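Local coordinates for arylalkylamine N-Acetyltransferase 2 (Aedes aegypti, PDB 4FD5), which probably transfers acyl groups from coenzyme A thioesters to arylalkylamines such as dopamine and serotonin, at residues Phe30-Pro35 / Asn41-Gly46; Lys129-Arg134 / Glu157-Arg162; Ile191-Tyr196 / Phe205-Pro210. All coordinates share one frame; numbering follows the deposited sequence.

Contact 1 (Phe30-Pro35 / Asn41-Gly46)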
# COMPACT_ATOMS: atom_id res chain seq x y z
N PHE A 30 -1.03 -7.74 -9.10
CA PHE A 30 -1.52 -6.88 -8.04
C PHE A 30 -2.49 -5.80 -8.48
O PHE A 30 -3.57 -5.70 -7.94
CB PHE A 30 -0.36 -6.24 -7.28
CG PHE A 30 -0.81 -5.35 -6.16
CD1 PHE A 30 -1.16 -5.89 -4.93
CD2 PHE A 30 -0.91 -3.98 -6.35
CE1 PHE A 30 -1.59 -5.08 -3.90
CE2 PHE A 30 -1.33 -3.16 -5.31
CZ PHE A 30 -1.68 -3.71 -4.09
N PHE A 31 -2.08 -4.98 -9.44
CA PHE A 31 -2.78 -3.73 -9.72
C PHE A 31 -4.26 -3.94 -10.04
O PHE A 31 -5.11 -3.26 -9.48
CB PHE A 31 -2.11 -3.00 -10.90
CG PHE A 31 -0.81 -2.30 -10.56
CD1 PHE A 31 -0.61 -1.69 -9.33
CD2 PHE A 31 0.20 -2.23 -11.51
CE1 PHE A 31 0.58 -1.03 -9.05
CE2 PHE A 31 1.40 -1.56 -11.24
CZ PHE A 31 1.59 -0.98 -10.00
N ALA A 32 -4.57 -4.89 -10.92
CA ALA A 32 -5.96 -5.10 -11.34
C ALA A 32 -6.81 -5.80 -10.28
O ALA A 32 -8.04 -5.76 -10.35
CB ALA A 32 -6.00 -5.88 -12.65
N ASP A 33 -6.16 -6.42 -9.31
CA ASP A 33 -6.83 -7.22 -8.27
C ASP A 33 -7.09 -6.43 -6.98
O ASP A 33 -7.89 -6.83 -6.14
CB ASP A 33 -5.94 -8.43 -7.97
CG ASP A 33 -6.69 -9.59 -7.36
OD1 ASP A 33 -7.87 -9.79 -7.70
OD2 ASP A 33 -6.07 -10.32 -6.56
N GLU A 34 -6.39 -5.32 -6.81
CA GLU A 34 -6.52 -4.48 -5.62
C GLU A 34 -7.99 -4.02 -5.51
O GLU A 34 -8.60 -3.64 -6.51
CB GLU A 34 -5.55 -3.29 -5.76
CG GLU A 34 -5.24 -2.54 -4.48
CD GLU A 34 -6.25 -1.45 -4.19
OE1 GLU A 34 -7.01 -1.10 -5.11
OE2 GLU A 34 -6.25 -0.93 -3.06
N PRO A 35 -8.58 -4.10 -4.31
CA PRO A 35 -10.03 -3.87 -4.17
C PRO A 35 -10.57 -2.59 -4.83
O PRO A 35 -11.57 -2.66 -5.55
CB PRO A 35 -10.24 -3.81 -2.65
CG PRO A 35 -9.12 -4.63 -2.09
CD PRO A 35 -7.95 -4.41 -3.01
N ASN A 41 -12.63 -0.21 -12.17
CA ASN A 41 -12.10 -0.65 -13.46
C ASN A 41 -10.90 0.18 -13.89
O ASN A 41 -10.80 0.60 -15.04
CB ASN A 41 -13.21 -0.58 -14.52
CG ASN A 41 -14.42 -1.41 -14.15
OD1 ASN A 41 -14.35 -2.64 -14.14
ND2 ASN A 41 -15.52 -0.75 -13.83
N LEU A 42 -9.98 0.39 -12.96
CA LEU A 42 -8.83 1.25 -13.23
C LEU A 42 -7.93 0.68 -14.31
O LEU A 42 -7.42 1.42 -15.16
CB LEU A 42 -8.04 1.49 -11.94
CG LEU A 42 -6.91 2.51 -12.01
CD1 LEU A 42 -7.46 3.89 -12.32
CD2 LEU A 42 -6.16 2.54 -10.70
N THR A 43 -7.76 -0.63 -14.30
CA THR A 43 -6.88 -1.28 -15.25
C THR A 43 -7.31 -2.73 -15.44
O THR A 43 -8.34 -3.16 -14.94
CB THR A 43 -5.39 -1.17 -14.81
OG1 THR A 43 -4.54 -1.87 -15.73
CG2 THR A 43 -5.19 -1.73 -13.40
N ARG A 44 -6.53 -3.47 -16.22
CA ARG A 44 -6.88 -4.84 -16.57
C ARG A 44 -5.69 -5.69 -16.18
O ARG A 44 -4.57 -5.20 -16.12
CB ARG A 44 -7.14 -4.95 -18.07
CG ARG A 44 -8.30 -4.09 -18.58
CD ARG A 44 -8.50 -4.22 -20.10
NE ARG A 44 -8.53 -5.62 -20.52
CZ ARG A 44 -8.91 -6.03 -21.73
NH1 ARG A 44 -9.30 -5.15 -22.64
NH2 ARG A 44 -8.90 -7.33 -22.02
N PRO A 45 -5.92 -6.98 -15.93
CA PRO A 45 -4.77 -7.81 -15.56
C PRO A 45 -3.65 -7.71 -16.59
O PRO A 45 -3.90 -7.87 -17.79
CB PRO A 45 -5.35 -9.22 -15.54
CG PRO A 45 -6.82 -9.02 -15.27
CD PRO A 45 -7.18 -7.74 -15.94
N GLY A 46 -2.43 -7.44 -16.12
CA GLY A 46 -1.25 -7.42 -16.98
C GLY A 46 -0.99 -6.09 -17.66
O GLY A 46 0.10 -5.87 -18.21
O HOH W 1 -9.60 -4.85 -12.30

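Contact 2 (Lys129-Arg134 / Glu157-Arg162)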
# COMPACT_ATOMS: atom_id res chain seq x y z
N LYS A 129 8.78 11.56 11.02
CA LYS A 129 8.73 10.69 9.85
C LYS A 129 8.04 9.38 10.22
O LYS A 129 8.08 8.95 11.37
CB LYS A 129 10.13 10.45 9.26
CG LYS A 129 11.02 9.52 10.06
CD LYS A 129 12.40 9.37 9.41
CE LYS A 129 13.23 8.28 10.10
NZ LYS A 129 14.66 8.21 9.64
N ILE A 130 7.39 8.79 9.23
CA ILE A 130 6.64 7.54 9.43
C ILE A 130 6.93 6.59 8.28
O ILE A 130 7.02 7.00 7.13
CB ILE A 130 5.13 7.81 9.52
CG1 ILE A 130 4.81 8.50 10.86
CG2 ILE A 130 4.32 6.50 9.40
CD1 ILE A 130 3.34 8.88 11.03
N PHE A 131 7.03 5.31 8.60
CA PHE A 131 7.32 4.27 7.62
C PHE A 131 6.00 3.70 7.11
O PHE A 131 5.25 3.09 7.89
CB PHE A 131 8.16 3.19 8.31
CG PHE A 131 8.74 2.15 7.38
CD1 PHE A 131 7.97 1.10 6.93
CD2 PHE A 131 10.09 2.19 7.04
CE1 PHE A 131 8.52 0.11 6.09
CE2 PHE A 131 10.65 1.21 6.22
CZ PHE A 131 9.87 0.17 5.74
N GLU A 132 5.71 3.90 5.82
CA GLU A 132 4.40 3.53 5.27
C GLU A 132 4.45 2.30 4.36
O GLU A 132 5.15 2.29 3.34
CB GLU A 132 3.77 4.72 4.51
CG GLU A 132 2.33 4.46 4.09
CD GLU A 132 1.73 5.59 3.26
OE1 GLU A 132 2.49 6.35 2.61
OE2 GLU A 132 0.48 5.69 3.25
N ILE A 133 3.68 1.27 4.71
CA ILE A 133 3.55 0.09 3.86
C ILE A 133 2.48 0.43 2.83
O ILE A 133 1.33 0.68 3.18
CB ILE A 133 3.11 -1.15 4.67
CG1 ILE A 133 4.11 -1.48 5.77
CG2 ILE A 133 2.95 -2.37 3.76
CD1 ILE A 133 3.49 -2.25 6.93
N ARG A 134 2.86 0.46 1.56
CA ARG A 134 1.95 0.91 0.51
C ARG A 134 1.36 -0.22 -0.30
O ARG A 134 0.17 -0.17 -0.64
CB ARG A 134 2.65 1.92 -0.40
CG ARG A 134 3.03 3.16 0.36
CD ARG A 134 3.67 4.24 -0.52
NE ARG A 134 3.87 5.42 0.30
CZ ARG A 134 4.76 6.39 0.06
NH1 ARG A 134 5.54 6.34 -1.01
NH2 ARG A 134 4.85 7.40 0.92
N GLU A 157 11.68 -4.89 10.56
CA GLU A 157 13.12 -4.99 10.86
C GLU A 157 13.92 -3.87 10.20
O GLU A 157 14.75 -3.21 10.84
CB GLU A 157 13.66 -6.36 10.45
CG GLU A 157 13.11 -7.52 11.28
CD GLU A 157 13.59 -8.88 10.78
OE1 GLU A 157 14.39 -8.93 9.83
OE2 GLU A 157 13.16 -9.91 11.35
N LEU A 158 13.64 -3.63 8.92
CA LEU A 158 14.33 -2.55 8.20
C LEU A 158 13.95 -1.18 8.76
O LEU A 158 14.81 -0.33 8.94
CB LEU A 158 14.02 -2.61 6.70
CG LEU A 158 14.72 -1.54 5.86
CD1 LEU A 158 16.23 -1.62 6.03
CD2 LEU A 158 14.32 -1.67 4.39
N ALA A 159 12.67 -0.96 9.02
CA ALA A 159 12.21 0.30 9.60
C ALA A 159 12.97 0.61 10.89
O ALA A 159 13.44 1.72 11.08
CB ALA A 159 10.70 0.26 9.87
N LEU A 160 13.08 -0.39 11.76
CA LEU A 160 13.77 -0.23 13.04
C LEU A 160 15.25 0.09 12.82
O LEU A 160 15.82 0.98 13.46
CB LEU A 160 13.62 -1.48 13.90
CG LEU A 160 12.37 -1.66 14.73
CD1 LEU A 160 12.35 -3.04 15.40
CD2 LEU A 160 12.25 -0.55 15.77
N ASP A 161 15.86 -0.64 11.90
CA ASP A 161 17.26 -0.40 11.57
C ASP A 161 17.52 1.02 11.06
O ASP A 161 18.58 1.60 11.35
CB ASP A 161 17.75 -1.44 10.56
CG ASP A 161 19.25 -1.53 10.51
OD1 ASP A 161 19.86 -1.95 11.53
OD2 ASP A 161 19.82 -1.18 9.46
N ARG A 162 16.55 1.58 10.34
CA ARG A 162 16.64 2.93 9.76
C ARG A 162 16.19 4.04 10.73
O ARG A 162 16.13 5.21 10.35
CB ARG A 162 15.79 3.03 8.49
CG ARG A 162 16.27 2.20 7.31
CD ARG A 162 17.50 2.81 6.62
NE ARG A 162 17.91 1.94 5.52
CZ ARG A 162 17.45 2.05 4.27
NH1 ARG A 162 16.60 3.02 3.96
NH2 ARG A 162 17.85 1.20 3.34

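Contact 3 (Ile191-Tyr196 / Phe205-Pro210)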
# COMPACT_ATOMS: atom_id res chain seq x y z
N ILE A 191 -13.56 3.06 7.32
CA ILE A 191 -14.80 3.38 6.62
C ILE A 191 -15.31 2.19 5.81
O ILE A 191 -14.53 1.48 5.17
CB ILE A 191 -14.65 4.64 5.74
CG1 ILE A 191 -16.01 5.06 5.15
CG2 ILE A 191 -13.63 4.42 4.63
CD1 ILE A 191 -15.95 6.36 4.37
N ASN A 192 -16.62 1.96 5.88
CA ASN A 192 -17.25 0.88 5.12
C ASN A 192 -17.53 1.36 3.71
O ASN A 192 -18.09 2.44 3.53
CB ASN A 192 -18.59 0.48 5.75
CG ASN A 192 -18.44 -0.18 7.10
OD1 ASN A 192 -17.63 -1.09 7.26
ND2 ASN A 192 -19.22 0.27 8.07
N TYR A 193 -17.13 0.57 2.73
CA TYR A 193 -17.33 0.92 1.33
C TYR A 193 -18.82 1.09 1.02
O TYR A 193 -19.20 1.91 0.18
CB TYR A 193 -16.70 -0.12 0.41
CG TYR A 193 -15.20 -0.20 0.56
CD1 TYR A 193 -14.43 0.95 0.53
CD2 TYR A 193 -14.57 -1.41 0.76
CE1 TYR A 193 -13.06 0.89 0.67
CE2 TYR A 193 -13.20 -1.48 0.90
CZ TYR A 193 -12.46 -0.32 0.85
OH TYR A 193 -11.09 -0.37 1.00
N THR A 194 -19.67 0.35 1.71
CA THR A 194 -21.10 0.46 1.43
C THR A 194 -21.68 1.77 1.95
O THR A 194 -22.80 2.13 1.59
CB THR A 194 -21.91 -0.72 2.00
OG1 THR A 194 -21.58 -0.91 3.38
CG2 THR A 194 -21.60 -1.99 1.22
N ASP A 195 -20.93 2.49 2.78
CA ASP A 195 -21.41 3.74 3.37
C ASP A 195 -20.81 4.96 2.68
O ASP A 195 -21.12 6.09 3.04
CB ASP A 195 -21.07 3.81 4.86
CG ASP A 195 -21.70 2.70 5.67
OD1 ASP A 195 -22.79 2.20 5.30
OD2 ASP A 195 -21.11 2.32 6.70
N TYR A 196 -19.95 4.74 1.69
CA TYR A 196 -19.25 5.85 1.04
C TYR A 196 -19.91 6.16 -0.30
O TYR A 196 -19.68 5.45 -1.28
CB TYR A 196 -17.77 5.49 0.88
CG TYR A 196 -16.91 6.59 0.29
CD1 TYR A 196 -16.79 7.81 0.92
CD2 TYR A 196 -16.21 6.39 -0.90
CE1 TYR A 196 -16.00 8.82 0.39
CE2 TYR A 196 -15.41 7.38 -1.44
CZ TYR A 196 -15.31 8.60 -0.79
OH TYR A 196 -14.53 9.60 -1.31
N PHE A 205 -17.44 2.98 -4.54
CA PHE A 205 -16.69 1.74 -4.72
C PHE A 205 -17.55 0.54 -4.37
O PHE A 205 -17.82 0.29 -3.20
CB PHE A 205 -15.43 1.72 -3.84
CG PHE A 205 -14.45 2.80 -4.16
CD1 PHE A 205 -13.71 2.75 -5.33
CD2 PHE A 205 -14.28 3.87 -3.30
CE1 PHE A 205 -12.80 3.75 -5.63
CE2 PHE A 205 -13.38 4.88 -3.60
CZ PHE A 205 -12.65 4.82 -4.77
N VAL A 206 -17.97 -0.20 -5.38
CA VAL A 206 -18.64 -1.46 -5.16
C VAL A 206 -17.55 -2.51 -5.23
O VAL A 206 -17.04 -2.81 -6.30
CB VAL A 206 -19.72 -1.75 -6.23
CG1 VAL A 206 -20.32 -3.15 -6.02
CG2 VAL A 206 -20.80 -0.68 -6.19
N VAL A 207 -17.17 -3.04 -4.06
CA VAL A 207 -16.01 -3.92 -3.96
C VAL A 207 -16.40 -5.38 -3.76
O VAL A 207 -17.40 -5.69 -3.10
CB VAL A 207 -15.08 -3.51 -2.80
CG1 VAL A 207 -14.74 -2.03 -2.89
CG2 VAL A 207 -15.73 -3.82 -1.46
N ASP A 208 -15.61 -6.28 -4.34
CA ASP A 208 -15.89 -7.70 -4.24
C ASP A 208 -15.64 -8.20 -2.83
O ASP A 208 -14.76 -7.70 -2.13
CB ASP A 208 -15.03 -8.50 -5.22
CG ASP A 208 -15.40 -8.23 -6.66
OD1 ASP A 208 -16.45 -7.60 -6.90
OD2 ASP A 208 -14.66 -8.67 -7.56
N PRO A 209 -16.42 -9.20 -2.39
CA PRO A 209 -16.11 -9.86 -1.13
C PRO A 209 -14.72 -10.49 -1.24
O PRO A 209 -14.33 -10.87 -2.34
CB PRO A 209 -17.18 -10.95 -1.03
CG PRO A 209 -18.31 -10.44 -1.88
CD PRO A 209 -17.66 -9.71 -3.01
N PRO A 210 -13.98 -10.59 -0.12
CA PRO A 210 -14.38 -10.30 1.26
C PRO A 210 -14.06 -8.88 1.74
O PRO A 210 -14.06 -8.63 2.94
CB PRO A 210 -13.51 -11.27 2.06
CG PRO A 210 -12.23 -11.27 1.28
CD PRO A 210 -12.63 -11.19 -0.17
O HOH W 2 -17.96 3.37 -1.87

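Contact 1 (Phe30-Pro35 / Asn41-Gly46)
Ala-32 places its methyl over one face of the flat Arg-44 to Pro-45 peptide. Ala-32 CB lies 3.5 Å from both Arg-44 C and Pro-45 N. Pro-45 CD adds to this, 4.0 Å from Ala-32 CB. Among the aromatic rings, Phe-31 CD1 lies in plane at the edge of the Phe-30 ring. The two segments are the loops that flank the short helix 35-39 of this GNAT-family enzyme, and both ends of that helix are capped. Glu-34 is its N-cap, with OE1 bonded to Asn-37 N. A Schellman motif ends it, and Asn-41, with positive phi, is the C-prime residue.

Thr-43 is the other main contributor. Its methyl points at the first loop, with Thr-43 CG2 4.0 Å from Ala-32 CA and 4.2 Å from Phe-31 CB. With OG1 anti to the backbone N (chi1 178°), the hydroxyl turns to Gly-48 O, while the methyl is left for the contact. Phe-31 takes part mainly through its backbone and CB. Its CG is anti to the carbonyl carbon (chi1 -76°), and the ring runs away from Thr-43 to pack on Leu-52 and Ser-56 of helix 50-60 and on Ile-135.

No direct hydrogen bond joins the two segments. A water lies between them instead. The water oxygen is 2.7 Å from Ala-32 O, and its bond to Thr-43 O, at 3.4 Å, is weak.

Contact 2 (Lys129-Arg134 / Glu157-Arg162)
The Phe-131 ring turns one face to the methyl of Ala-159. Ala-159 CB stands 3.7 Å from the centroid of the Phe-131 ring and 20° off the ring normal, a CH-pi contact. The methyl is displaced toward the rim, and Ala-159 CB comes closest to Phe-131 CD2, at 3.5 Å. Phe-131 CG is anti to the backbone N (chi1 -170°), which carries the ring out from the strand to meet the helix. Ala-159 CA also comes within 3.8 Å of Phe-131 CD2.

Lys-129 lies two residues earlier on the same side of the strand. Its chain is extended beyond CG and reaches the residue that follows the end of the helix. There Lys-129 NZ makes a weak hydrogen bond to Arg-162 O, 3.4 Å away. Lys-129 also has a cation-pi contact with Phe-164, whose ring meets that of Phe-131 edge-to-face. The guanidinium of Arg-162 bonds to Asn-63 O.

This is the first half of a beta-alpha-beta crossover: strand 129-138, helix 147-161, then the parallel strand 166-171 beside the first. In GNAT enzymes the loop joining such a strand to its helix holds the pyrophosphate of acyl-CoA; the same is likely here. Strand 129-138 is flanked in the sheet by strands 75-85 and 166-171, and helix 147-161 packs on it through Ala-159.

Contact 3 (Ile191-Tyr196 / Phe205-Pro210)
Tyr-193 and Phe-205 bring the backbones to within 6.1 Å, CA to CA, where strand 186-192 gives way to a 3-10 turn and the irregular segment 205-210 passes beside it. The side chains of Tyr-193 and Val-207 cross at about a right angle. Val-207 CG1 lies over one face of the Tyr-193 ring, 4.1 Å from the centroid and 27° off the normal, as a CH-pi contact. Val-207 CG2 reaches Tyr-193 CD2, at 3.5 Å, so both methyls bear on one side of the tyrosine. Tyr-193 OH is hydrogen-bonded to Thr-172 O.

Tyr-196 and Phe-205 lie side by side and point the same way. Phe-205 CE2 approaches the edge of the Tyr-196 ring near its plane, 3.9 Å from Tyr-196 CE2. A chi1 of -177° sets the Tyr-196 ring beside the carbonyl carbon, where it runs alongside Phe-205. Its hydroxyl is hydrogen-bonded to Glu-114 OE1. Leu-111 of helix 103-116 packs on both side chains. Asn-192 ND2, at the end of the strand, donates to Asp-195 OD2 from the syn side, tilted 31° out of the carboxylate plane.

A water joins the backbones. It accepts from Phe-205 N at 2.7 Å and is also hydrogen-bonded to Tyr-193 O and Tyr-196 O. The side chains meet through apolar surfaces, while the polar link between these two segments runs through water and both tyrosine hydroxyls are anchored elsewhere.

The contacts follow one another along the chain without overlap. Contacts 1 and 3 are neighbours, with centres about 16 Å apart. They touch at Pro-35 O and Val-207 CG1. Helix 35-39, held between the two loops of contact 1, packs through Leu-36 on Tyr-193 and Phe-205 of contact 3. Contact 2 lies on the far side of the chain's centre, with its centre about 26 Å from that of contact 1 and 29 Å from that of contact 3. Contacts 2 and 3 share the central sheet: contact 2 uses strand 129-138, and contact 3 starts from one of its two outermost strands, 186-192. Contact 1 touches this GNAT-fold sheet from loops, through Phe-30 on strand 129-138.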